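Local coordinates for protein JamJ (PDB 5DOZ) that binds NADPH as the enoyl reductase domain of a polyketide synthase and probably forms a cyclopropane ring during assembly of its product, at residues I160-G165 / N228-G233; E234-N239 / Y249-K254. All coordinates share one frame; numbering follows the deposited sequence.

Interaction 1. Residues I160-G165 / N228-G233. With NDP (NADPH dihydro-nicotinamide-adenine-dinucleotide phosphate), chain E.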
ATOM      1  N   ILE A 160       6.023  -1.661 -13.824  1.00 25.74           N
ATOM      2  CA  ILE A 160       5.883  -1.477 -12.382  1.00 25.09           C
ATOM      3  C   ILE A 160       7.255  -1.164 -11.778  1.00 24.58           C
ATOM      4  O   ILE A 160       8.159  -2.007 -11.809  1.00 24.40           O
ATOM      5  CB  ILE A 160       5.269  -2.722 -11.697  1.00 25.04           C
ATOM      6  CG1 ILE A 160       3.906  -3.070 -12.320  1.00 25.21           C
ATOM      7  CG2 ILE A 160       5.127  -2.493 -10.194  1.00 24.82           C
ATOM      8  CD1 ILE A 160       3.468  -4.505 -12.100  1.00 25.03           C
ATOM      9  N   HIS A 161       7.396   0.046 -11.235  1.00 23.98           N
ATOM     10  CA  HIS A 161       8.647   0.495 -10.614  1.00 23.65           C
ATOM     11  C   HIS A 161       8.819  -0.016  -9.185  1.00 23.42           C
ATOM     12  O   HIS A 161       7.838  -0.261  -8.484  1.00 23.23           O
ATOM     13  CB  HIS A 161       8.727   2.027 -10.614  1.00 23.52           C
ATOM     14  CG  HIS A 161       9.330   2.605 -11.857  1.00 23.67           C
ATOM     15  ND1 HIS A 161      10.502   2.130 -12.406  1.00 23.69           N
ATOM     16  CD2 HIS A 161       8.944   3.644 -12.637  1.00 23.87           C
ATOM     17  CE1 HIS A 161      10.799   2.834 -13.483  1.00 23.91           C
ATOM     18  NE2 HIS A 161       9.871   3.760 -13.646  1.00 23.84           N
ATOM     19  N   ALA A 162      10.072  -0.165  -8.751  1.00 23.52           N
ATOM     20  CA  ALA A 162      10.374  -0.540  -7.360  1.00 23.30           C
ATOM     21  C   ALA A 162       9.493  -1.720  -6.920  1.00 23.20           C
ATOM     22  O   ALA A 162       8.846  -1.694  -5.864  1.00 22.72           O
ATOM     23  CB  ALA A 162      10.184   0.663  -6.446  1.00 23.03           C
ATOM     24  N   ALA A 163       9.497  -2.759  -7.752  1.00 23.51           N
ATOM     25  CA  ALA A 163       8.488  -3.816  -7.711  1.00 23.67           C
ATOM     26  C   ALA A 163       8.730  -4.871  -6.629  1.00 23.94           C
ATOM     27  O   ALA A 163       7.981  -5.844  -6.525  1.00 24.07           O
ATOM     28  CB  ALA A 163       8.364  -4.459  -9.092  1.00 23.58           C
ATOM     29  N   SER A 164       9.771  -4.677  -5.825  1.00 24.45           N
ATOM     30  CA  SER A 164      10.069  -5.586  -4.720  1.00 24.92           C
ATOM     31  C   SER A 164       9.337  -5.192  -3.438  1.00 24.70           C
ATOM     32  O   SER A 164       9.269  -5.978  -2.493  1.00 25.06           O
ATOM     33  CB  SER A 164      11.572  -5.637  -4.459  1.00 25.28           C
ATOM     34  OG  SER A 164      12.021  -4.429  -3.860  1.00 25.83           O
ATOM     35  N   GLY A 165       8.805  -3.973  -3.401  1.00 24.30           N
ATOM     36  CA  GLY A 165       8.059  -3.493  -2.232  1.00 23.95           C
ATOM     37  C   GLY A 165       6.663  -4.081  -2.163  1.00 23.55           C
ATOM     38  O   GLY A 165       6.299  -4.905  -2.989  1.00 23.79           O
ATOM     39  N   ASN A 228       3.521   3.693 -10.998  1.00 25.02           N
ATOM     40  CA  ASN A 228       4.707   4.399 -10.518  1.00 25.79           C
ATOM     41  C   ASN A 228       4.615   5.001  -9.121  1.00 25.99           C
ATOM     42  O   ASN A 228       3.563   5.491  -8.716  1.00 26.12           O
ATOM     43  CB  ASN A 228       5.107   5.505 -11.502  1.00 26.27           C
ATOM     44  CG  ASN A 228       6.251   6.354 -10.978  1.00 26.86           C
ATOM     45  OD1 ASN A 228       7.299   5.826 -10.604  1.00 27.43           O
ATOM     46  ND2 ASN A 228       6.048   7.669 -10.919  1.00 26.60           N
ATOM     47  N   SER A 229       5.739   4.974  -8.406  1.00 26.28           N
ATOM     48  CA  SER A 229       5.862   5.651  -7.114  1.00 26.79           C
ATOM     49  C   SER A 229       7.186   6.417  -6.956  1.00 27.13           C
ATOM     50  O   SER A 229       7.513   6.876  -5.860  1.00 27.59           O
ATOM     51  CB  SER A 229       5.664   4.658  -5.960  1.00 26.74           C
ATOM     52  OG  SER A 229       6.847   3.917  -5.694  1.00 26.93           O
ATOM     53  N   LEU A 230       7.931   6.569  -8.051  1.00 27.76           N
ATOM     54  CA  LEU A 230       9.227   7.264  -8.030  1.00 28.33           C
ATOM     55  C   LEU A 230       9.159   8.605  -8.755  1.00 28.99           C
ATOM     56  O   LEU A 230       8.884   8.650  -9.959  1.00 28.96           O
ATOM     57  CB  LEU A 230      10.324   6.390  -8.655  1.00 28.37           C
ATOM     58  CG  LEU A 230      10.481   4.934  -8.198  1.00 27.90           C
ATOM     59  CD1 LEU A 230      11.576   4.242  -9.003  1.00 28.09           C
ATOM     60  CD2 LEU A 230      10.759   4.839  -6.705  1.00 27.83           C
ATOM     61  N   THR A 231       9.430   9.689  -8.027  1.00 30.06           N
ATOM     62  CA  THR A 231       9.213  11.050  -8.549  1.00 31.24           C
ATOM     63  C   THR A 231      10.426  11.976  -8.474  1.00 32.19           C
ATOM     64  O   THR A 231      10.364  13.119  -8.930  1.00 33.16           O
ATOM     65  CB  THR A 231       8.053  11.756  -7.823  1.00 31.41           C
ATOM     66  OG1 THR A 231       8.309  11.768  -6.410  1.00 31.64           O
ATOM     67  CG2 THR A 231       6.729  11.055  -8.110  1.00 30.77           C
ATOM     68  N   HIS A 232      11.523  11.494  -7.901  1.00 32.35           N
ATOM     69  CA  HIS A 232      12.733  12.308  -7.759  1.00 32.84           C
ATOM     70  C   HIS A 232      13.499  12.431  -9.085  1.00 33.25           C
ATOM     71  O   HIS A 232      13.187  11.740 -10.057  1.00 33.08           O
ATOM     72  CB  HIS A 232      13.622  11.759  -6.638  1.00 32.40           C
ATOM     73  CG  HIS A 232      14.040  10.335  -6.834  1.00 31.92           C
ATOM     74  ND1 HIS A 232      13.143   9.288  -6.824  1.00 31.09           N
ATOM     75  CD2 HIS A 232      15.261   9.784  -7.031  1.00 31.93           C
ATOM     76  CE1 HIS A 232      13.794   8.153  -7.020  1.00 30.75           C
ATOM     77  NE2 HIS A 232      15.080   8.426  -7.141  1.00 31.13           N
ATOM     78  N   GLY A 233      14.486  13.324  -9.122  1.00 34.22           N
ATOM     79  CA  GLY A 233      15.304  13.545 -10.317  1.00 34.61           C
ATOM     80  C   GLY A 233      14.487  13.740 -11.580  1.00 34.84           C
ATOM     81  O   GLY A 233      13.557  14.543 -11.606  1.00 35.06           O
TER
HETATM   82  PA  NDP E 502       7.883  -0.045   0.229  1.00 24.24           P
HETATM   83  O1A NDP E 502       8.773   0.616   1.264  1.00 23.59           O
HETATM   84  O2A NDP E 502       7.511  -1.497   0.367  1.00 24.99           O
HETATM   85  O5B NDP E 502       8.580   0.107  -1.212  1.00 26.03           O
HETATM   86  C5B NDP E 502       9.624   1.042  -1.457  1.00 25.46           C
HETATM   87  C4B NDP E 502      10.475   0.465  -2.575  1.00 26.06           C
HETATM   88  O4B NDP E 502      11.090   1.539  -3.295  1.00 25.21           O
HETATM   89  C3B NDP E 502      11.610  -0.419  -2.069  1.00 25.58           C
HETATM   90  O3B NDP E 502      11.261  -1.806  -2.070  1.00 27.22           O
HETATM   91  C2B NDP E 502      12.702  -0.190  -3.081  1.00 25.58           C
HETATM   92  O2B NDP E 502      12.635  -1.229  -4.044  1.00 25.97           O
HETATM   93  C1B NDP E 502      12.354   1.107  -3.788  1.00 24.93           C
HETATM   94  N9A NDP E 502      13.358   2.154  -3.522  1.00 24.65           N
HETATM   95  C8A NDP E 502      13.915   2.446  -2.335  1.00 24.49           C
HETATM   96  N7A NDP E 502      14.792   3.466  -2.463  1.00 25.40           N
HETATM   97  C5A NDP E 502      14.796   3.839  -3.758  1.00 24.86           C
HETATM   98  C6A NDP E 502      15.488   4.855  -4.583  1.00 25.33           C
HETATM   99  N6A NDP E 502      16.377   5.707  -4.029  1.00 25.41           N
HETATM  100  N1A NDP E 502      15.200   4.903  -5.909  1.00 25.37           N
HETATM  101  C2A NDP E 502      14.317   4.066  -6.482  1.00 24.59           C
HETATM  102  N3A NDP E 502      13.656   3.123  -5.786  1.00 24.74           N
HETATM  103  C4A NDP E 502      13.849   2.968  -4.451  1.00 24.60           C
HETATM  104  O3  NDP E 502       6.564   0.859   0.037  1.00 24.98           O
HETATM  105  PN  NDP E 502       5.174   0.408  -0.640  1.00 25.42           P
HETATM  106  O1N NDP E 502       5.425  -0.595  -1.725  1.00 26.37           O
HETATM  107  O2N NDP E 502       4.194   0.086   0.453  1.00 26.70           O
HETATM  108  O5D NDP E 502       4.675   1.768  -1.346  1.00 27.04           O
HETATM  109  C5D NDP E 502       5.469   2.445  -2.329  1.00 26.32           C
HETATM  110  C4D NDP E 502       5.085   3.923  -2.402  1.00 26.97           C
HETATM  111  O4D NDP E 502       3.681   4.079  -2.624  1.00 27.33           O
HETATM  112  C3D NDP E 502       5.377   4.666  -1.114  1.00 27.35           C
HETATM  113  O3D NDP E 502       5.855   5.961  -1.471  1.00 28.29           O
HETATM  114  C2D NDP E 502       4.031   4.767  -0.418  1.00 27.37           C
HETATM  115  O2D NDP E 502       3.926   5.871   0.493  1.00 27.80           O
HETATM  116  C1D NDP E 502       3.079   4.870  -1.596  1.00 27.08           C
HETATM  117  N1N NDP E 502       1.744   4.357  -1.288  1.00 27.17           N
HETATM  118  C2N NDP E 502       0.688   5.094  -1.661  1.00 25.96           C
HETATM  119  C3N NDP E 502      -0.601   4.574  -1.665  1.00 26.16           C
HETATM  120  C7N NDP E 502      -1.711   5.346  -2.320  1.00 25.53           C
HETATM  121  O7N NDP E 502      -2.866   5.206  -1.953  1.00 25.02           O
HETATM  122  N7N NDP E 502      -1.407   6.179  -3.311  1.00 25.44           N
HETATM  123  C4N NDP E 502      -0.900   3.310  -0.885  1.00 26.16           C
HETATM  124  C5N NDP E 502       0.324   2.552  -0.637  1.00 26.07           C
HETATM  125  C6N NDP E 502       1.588   3.128  -0.761  1.00 26.81           C
HETATM  126  P2B NDP E 502      13.904  -1.612  -4.936  1.00 26.60           P
HETATM  127  O1X NDP E 502      14.983  -1.971  -3.940  1.00 27.28           O
HETATM  128  O2X NDP E 502      13.379  -2.762  -5.738  1.00 27.35           O
HETATM  129  O3X NDP E 502      14.191  -0.375  -5.750  1.00 28.56           O

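Interaction 2. Residues E234-N239 / Y249-K254. With NDP (NADPH dihydro-nicotinamide-adenine-dinucleotide phosphate), chain E.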
ATOM      1  N   GLU A 234      14.835  12.993 -12.625  1.00 34.88           N
ATOM      2  CA  GLU A 234      14.132  13.068 -13.904  1.00 35.48           C
ATOM      3  C   GLU A 234      13.279  11.817 -14.152  1.00 34.11           C
ATOM      4  O   GLU A 234      13.011  11.461 -15.300  1.00 34.54           O
ATOM      5  CB  GLU A 234      15.132  13.295 -15.054  1.00 37.47           C
ATOM      6  CG  GLU A 234      15.863  14.639 -14.994  1.00 39.88           C
ATOM      7  CD  GLU A 234      16.976  14.783 -16.026  1.00 42.21           C
ATOM      8  OE1 GLU A 234      16.780  14.389 -17.200  1.00 42.71           O
ATOM      9  OE2 GLU A 234      18.057  15.310 -15.666  1.00 43.93           O
ATOM     10  N   TYR A 235      12.842  11.169 -13.070  1.00 32.63           N
ATOM     11  CA  TYR A 235      12.056   9.930 -13.142  1.00 31.47           C
ATOM     12  C   TYR A 235      10.689  10.080 -13.806  1.00 31.46           C
ATOM     13  O   TYR A 235      10.257   9.187 -14.535  1.00 31.43           O
ATOM     14  CB  TYR A 235      11.885   9.301 -11.753  1.00 30.56           C
ATOM     15  CG  TYR A 235      12.987   8.339 -11.364  1.00 30.24           C
ATOM     16  CD1 TYR A 235      14.140   8.792 -10.725  1.00 30.62           C
ATOM     17  CD2 TYR A 235      12.877   6.975 -11.638  1.00 29.58           C
ATOM     18  CE1 TYR A 235      15.151   7.916 -10.368  1.00 30.67           C
ATOM     19  CE2 TYR A 235      13.884   6.090 -11.283  1.00 29.68           C
ATOM     20  CZ  TYR A 235      15.016   6.566 -10.647  1.00 30.32           C
ATOM     21  OH  TYR A 235      16.023   5.700 -10.286  1.00 30.80           O
ATOM     22  N   ILE A 236      10.001  11.190 -13.550  1.00 31.72           N
ATOM     23  CA  ILE A 236       8.685  11.405 -14.155  1.00 31.93           C
ATOM     24  C   ILE A 236       8.783  11.584 -15.672  1.00 32.68           C
ATOM     25  O   ILE A 236       8.013  10.980 -16.421  1.00 32.95           O
ATOM     26  CB  ILE A 236       7.901  12.554 -13.482  1.00 31.57           C
ATOM     27  CG1 ILE A 236       7.524  12.152 -12.047  1.00 30.91           C
ATOM     28  CG2 ILE A 236       6.652  12.887 -14.289  1.00 31.23           C
ATOM     29  CD1 ILE A 236       6.949  13.263 -11.193  1.00 30.68           C
ATOM     30  N   GLN A 237       9.741  12.395 -16.115  1.00 33.77           N
ATOM     31  CA  GLN A 237       9.967  12.631 -17.543  1.00 34.73           C
ATOM     32  C   GLN A 237      10.363  11.340 -18.265  1.00 35.20           C
ATOM     33  O   GLN A 237       9.902  11.082 -19.377  1.00 36.34           O
ATOM     34  CB  GLN A 237      11.030  13.719 -17.755  1.00 35.14           C
ATOM     35  CG  GLN A 237      11.269  14.104 -19.212  1.00 35.92           C
ATOM     36  CD  GLN A 237      10.060  14.762 -19.853  1.00 36.23           C
ATOM     37  OE1 GLN A 237       9.785  15.942 -19.621  1.00 36.91           O
ATOM     38  NE2 GLN A 237       9.332  14.003 -20.666  1.00 35.45           N
ATOM     39  N   LYS A 238      11.209  10.538 -17.622  1.00 35.45           N
ATOM     40  CA  LYS A 238      11.621   9.243 -18.163  1.00 35.57           C
ATOM     41  C   LYS A 238      10.440   8.285 -18.287  1.00 34.20           C
ATOM     42  O   LYS A 238      10.351   7.534 -19.259  1.00 34.00           O
ATOM     43  CB  LYS A 238      12.734   8.614 -17.314  1.00 36.23           C
ATOM     44  CG  LYS A 238      14.087   9.307 -17.412  1.00 38.34           C
ATOM     45  CD  LYS A 238      14.605   9.381 -18.846  1.00 39.79           C
ATOM     46  CE  LYS A 238      15.968  10.060 -18.917  1.00 41.28           C
ATOM     47  NZ  LYS A 238      15.972  11.435 -18.339  1.00 42.02           N
ATOM     48  N   ASN A 239       9.542   8.318 -17.303  1.00 33.01           N
ATOM     49  CA  ASN A 239       8.299   7.545 -17.367  1.00 32.21           C
ATOM     50  C   ASN A 239       7.426   7.955 -18.556  1.00 32.48           C
ATOM     51  O   ASN A 239       6.903   7.101 -19.267  1.00 32.28           O
ATOM     52  CB  ASN A 239       7.504   7.659 -16.059  1.00 31.41           C
ATOM     53  CG  ASN A 239       8.135   6.887 -14.911  1.00 31.03           C
ATOM     54  OD1 ASN A 239       8.907   5.953 -15.116  1.00 31.25           O
ATOM     55  ND2 ASN A 239       7.803   7.280 -13.687  1.00 30.56           N
ATOM     56  N   TYR A 249      -0.976   6.699 -16.825  1.00 27.35           N
ATOM     57  CA  TYR A 249       0.033   6.941 -15.793  1.00 26.95           C
ATOM     58  C   TYR A 249      -0.583   6.880 -14.403  1.00 26.54           C
ATOM     59  O   TYR A 249      -1.218   7.839 -13.959  1.00 26.69           O
ATOM     60  CB  TYR A 249       0.690   8.314 -16.001  1.00 27.08           C
ATOM     61  CG  TYR A 249       2.022   8.513 -15.295  1.00 26.79           C
ATOM     62  CD1 TYR A 249       2.242   8.052 -13.986  1.00 26.67           C
ATOM     63  CD2 TYR A 249       3.050   9.205 -15.921  1.00 27.21           C
ATOM     64  CE1 TYR A 249       3.460   8.250 -13.348  1.00 26.44           C
ATOM     65  CE2 TYR A 249       4.268   9.411 -15.293  1.00 27.40           C
ATOM     66  CZ  TYR A 249       4.472   8.931 -14.012  1.00 27.05           C
ATOM     67  OH  TYR A 249       5.692   9.144 -13.410  1.00 27.09           O
ATOM     68  N   ILE A 250      -0.394   5.752 -13.722  1.00 26.30           N
ATOM     69  CA  ILE A 250      -0.818   5.608 -12.334  1.00 25.87           C
ATOM     70  C   ILE A 250       0.306   6.081 -11.414  1.00 26.28           C
ATOM     71  O   ILE A 250       1.349   5.432 -11.305  1.00 25.97           O
ATOM     72  CB  ILE A 250      -1.163   4.145 -11.982  1.00 25.44           C
ATOM     73  CG1 ILE A 250      -2.056   3.517 -13.053  1.00 25.41           C
ATOM     74  CG2 ILE A 250      -1.815   4.067 -10.605  1.00 24.99           C
ATOM     75  CD1 ILE A 250      -1.970   2.004 -13.102  1.00 25.16           C
ATOM     76  N   GLU A 251       0.083   7.219 -10.766  1.00 26.92           N
ATOM     77  CA  GLU A 251       1.030   7.772  -9.812  1.00 27.86           C
ATOM     78  C   GLU A 251       0.473   7.614  -8.399  1.00 27.98           C
ATOM     79  O   GLU A 251      -0.614   8.112  -8.111  1.00 28.06           O
ATOM     80  CB  GLU A 251       1.286   9.250 -10.127  1.00 28.71           C
ATOM     81  CG  GLU A 251       2.247   9.931  -9.172  1.00 29.65           C
ATOM     82  CD  GLU A 251       3.669   9.433  -9.321  1.00 30.45           C
ATOM     83  OE1 GLU A 251       4.278   9.688 -10.385  1.00 30.70           O
ATOM     84  OE2 GLU A 251       4.178   8.789  -8.368  1.00 31.16           O
ATOM     85  N   ILE A 252       1.206   6.916  -7.530  1.00 28.11           N
ATOM     86  CA  ILE A 252       0.747   6.680  -6.147  1.00 28.91           C
ATOM     87  C   ILE A 252       1.628   7.378  -5.109  1.00 29.93           C
ATOM     88  O   ILE A 252       1.417   7.237  -3.899  1.00 29.37           O
ATOM     89  CB  ILE A 252       0.610   5.166  -5.812  1.00 28.12           C
ATOM     90  CG1 ILE A 252       1.983   4.498  -5.664  1.00 27.98           C
ATOM     91  CG2 ILE A 252      -0.244   4.461  -6.860  1.00 28.10           C
ATOM     92  CD1 ILE A 252       1.932   3.067  -5.174  1.00 27.77           C
ATOM     93  N   SER A 253       2.594   8.147  -5.604  1.00 32.05           N
ATOM     94  CA  SER A 253       3.624   8.782  -4.782  1.00 34.25           C
ATOM     95  C   SER A 253       3.080   9.677  -3.673  1.00 36.23           C
ATOM     96  O   SER A 253       3.466   9.523  -2.510  1.00 37.34           O
ATOM     97  CB  SER A 253       4.573   9.580  -5.674  1.00 34.36           C
ATOM     98  OG  SER A 253       5.408  10.425  -4.909  1.00 35.28           O
ATOM     99  N   LYS A 254       2.195  10.608  -4.034  1.00 37.55           N
ATOM    100  CA  LYS A 254       1.629  11.583  -3.080  1.00 39.61           C
ATOM    101  C   LYS A 254       2.668  12.579  -2.541  1.00 40.89           C
ATOM    102  O   LYS A 254       2.428  13.253  -1.536  1.00 41.41           O
ATOM    103  CB  LYS A 254       0.930  10.880  -1.907  1.00 39.04           C
ATOM    104  CG  LYS A 254      -0.144   9.879  -2.306  1.00 38.53           C
ATOM    105  CD  LYS A 254      -0.827   9.284  -1.085  1.00 38.90           C
ATOM    106  CE  LYS A 254       0.097   8.376  -0.286  1.00 38.41           C
ATOM    107  NZ  LYS A 254      -0.691   7.421   0.536  1.00 38.82           N
TER
HETATM  108  PA  NDP E 502       7.883  -0.045   0.229  1.00 24.24           P
HETATM  109  O1A NDP E 502       8.773   0.616   1.264  1.00 23.59           O
HETATM  110  O2A NDP E 502       7.511  -1.497   0.367  1.00 24.99           O
HETATM  111  O5B NDP E 502       8.580   0.107  -1.212  1.00 26.03           O
HETATM  112  C5B NDP E 502       9.624   1.042  -1.457  1.00 25.46           C
HETATM  113  C4B NDP E 502      10.475   0.465  -2.575  1.00 26.06           C
HETATM  114  O4B NDP E 502      11.090   1.539  -3.295  1.00 25.21           O
HETATM  115  C3B NDP E 502      11.610  -0.419  -2.069  1.00 25.58           C
HETATM  116  O3B NDP E 502      11.261  -1.806  -2.070  1.00 27.22           O
HETATM  117  C2B NDP E 502      12.702  -0.190  -3.081  1.00 25.58           C
HETATM  118  O2B NDP E 502      12.635  -1.229  -4.044  1.00 25.97           O
HETATM  119  C1B NDP E 502      12.354   1.107  -3.788  1.00 24.93           C
HETATM  120  N9A NDP E 502      13.358   2.154  -3.522  1.00 24.65           N
HETATM  121  C8A NDP E 502      13.915   2.446  -2.335  1.00 24.49           C
HETATM  122  N7A NDP E 502      14.792   3.466  -2.463  1.00 25.40           N
HETATM  123  C5A NDP E 502      14.796   3.839  -3.758  1.00 24.86           C
HETATM  124  C6A NDP E 502      15.488   4.855  -4.583  1.00 25.33           C
HETATM  125  N6A NDP E 502      16.377   5.707  -4.029  1.00 25.41           N
HETATM  126  N1A NDP E 502      15.200   4.903  -5.909  1.00 25.37           N
HETATM  127  C2A NDP E 502      14.317   4.066  -6.482  1.00 24.59           C
HETATM  128  N3A NDP E 502      13.656   3.123  -5.786  1.00 24.74           N
HETATM  129  C4A NDP E 502      13.849   2.968  -4.451  1.00 24.60           C
HETATM  130  O3  NDP E 502       6.564   0.859   0.037  1.00 24.98           O
HETATM  131  PN  NDP E 502       5.174   0.408  -0.640  1.00 25.42           P
HETATM  132  O1N NDP E 502       5.425  -0.595  -1.725  1.00 26.37           O
HETATM  133  O2N NDP E 502       4.194   0.086   0.453  1.00 26.70           O
HETATM  134  O5D NDP E 502       4.675   1.768  -1.346  1.00 27.04           O
HETATM  135  C5D NDP E 502       5.469   2.445  -2.329  1.00 26.32           C
HETATM  136  C4D NDP E 502       5.085   3.923  -2.402  1.00 26.97           C
HETATM  137  O4D NDP E 502       3.681   4.079  -2.624  1.00 27.33           O
HETATM  138  C3D NDP E 502       5.377   4.666  -1.114  1.00 27.35           C
HETATM  139  O3D NDP E 502       5.855   5.961  -1.471  1.00 28.29           O
HETATM  140  C2D NDP E 502       4.031   4.767  -0.418  1.00 27.37           C
HETATM  141  O2D NDP E 502       3.926   5.871   0.493  1.00 27.80           O
HETATM  142  C1D NDP E 502       3.079   4.870  -1.596  1.00 27.08           C
HETATM  143  N1N NDP E 502       1.744   4.357  -1.288  1.00 27.17           N
HETATM  144  C2N NDP E 502       0.688   5.094  -1.661  1.00 25.96           C
HETATM  145  C3N NDP E 502      -0.601   4.574  -1.665  1.00 26.16           C
HETATM  146  C7N NDP E 502      -1.711   5.346  -2.320  1.00 25.53           C
HETATM  147  O7N NDP E 502      -2.866   5.206  -1.953  1.00 25.02           O
HETATM  148  N7N NDP E 502      -1.407   6.179  -3.311  1.00 25.44           N
HETATM  149  C4N NDP E 502      -0.900   3.310  -0.885  1.00 26.16           C
HETATM  150  C5N NDP E 502       0.324   2.552  -0.637  1.00 26.07           C
HETATM  151  C6N NDP E 502       1.588   3.128  -0.761  1.00 26.81           C
HETATM  152  P2B NDP E 502      13.904  -1.612  -4.936  1.00 26.60           P
HETATM  153  O1X NDP E 502      14.983  -1.971  -3.940  1.00 27.28           O
HETATM  154  O2X NDP E 502      13.379  -2.762  -5.738  1.00 27.35           O
HETATM  155  O3X NDP E 502      14.191  -0.375  -5.750  1.00 28.56           O

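Interaction 1. Residues I160-G165 / N228-G233
His161 packs against Asn228 and Leu230, its side chain meeting Asn228 through ring atom CD2, and Leu230 CD1 through CB, CG and ND1. CD2 of His161 stands 3.4 Å from Asn228 OD1, with the ring and amide planes 74° apart, so the two flat groups do not stack. Leu230 CD1 packs 4.0 Å from His161 CB. The imidazole nitrogens bond outside the two segments, ND1 with Thr185 OG1 and NE2 with Asn239 OD1, which fixes the rotation of the buried ring. Asn228 has CG anti to its own backbone N (chi1 174°), a setting that lets the amide fold back on its own loop: OD1 accepts from Leu230 N at 2.7 Å, an Asx turn, and ND2 reaches Leu230 O at 3.2 Å. The leucine N-H comes to OD1 from above the carbonyl plane, whereas Leu230 O lies in the amide plane of Asn228. With its loop so braced, Leu230 divides its methyls: CD1 lies on His161 and also meets the adenine, while CD2 sits 4.2 Å from Ala162 CB and 3.5 Å from N3A of the NADPH adenine. Ala162 CB in turn touches the adenosine ribose, and Ser164 OG donates to O2X of the 2'-phosphate at 2.9 Å. No hydrogen bond joins the two segments directly; polar bonds within and around their van der Waals contact set the apolar groups against the adenosine half of the cofactor.

Interaction 2. Residues E234-N239 / Y249-K254
Asn239 ND2 donates to Tyr249 OH at 2.8 Å, a nearly straight bond that ties helix 235-242 to strand 247-251. The phenol oxygen lies close to the amide plane of Asn239, while the amide and ring planes stand 73° apart. With its ring swung opposite the backbone N (chi1 -162°), Tyr249 leaves the strand toward the helix; there Asn239 CB lies 3.8 Å from Tyr249 CE2, and Ile236 CG1 3.8 Å from Tyr249 OH. The other amide atom of Asn239, OD1, is engaged by interaction 1, so both ends of the side chain are held. A phenylalanine in place of Tyr249 would probably keep much of the ring packing but leave Asn239 ND2 without this acceptor. Beyond the phenol the contact thins: Glu251 OE1 comes only within 4.4 Å of Ile236 CG1. At the exposed start of the helix, Glu234 and Lys238 pair with each other across one turn (Glu234 OE1 to Lys238 NZ 3.3 Å) and do not reach the strand. Past the strand's end, Ile252 O accepts from the nicotinamide amide N7N at 3.1 Å. A helix running back, at 156°, over a strand of a parallel sheet, with the cofactor bound just beyond the strand's C-terminal end, is typical of the Rossmann fold of zinc-binding-dehydrogenase relatives.

How the interactions relate
Both interactions are buried and belong to the same nucleotide-binding domain, about 8 Å apart between centres. Interaction 1 joins the loops that follow two adjacent strands of the parallel sheet, 157-160 and 223-228; interaction 2 packs the helix entered from the second of these loops on the next strand, 247-251. They are knit together by the backbone bond from Asn228 N to Ile250 O (2.8 Å). Their chemistry follows their place: 160-165/228-233 meets by van der Waals contact and faces the adenosine half of NADPH, whereas 234-239/249-254 is pinned by a side-chain hydrogen bond on one face of the sheet and reaches the nicotinamide half through its terminal loop. The exposed residues, His232 to Glu234, lie where loop runs into helix.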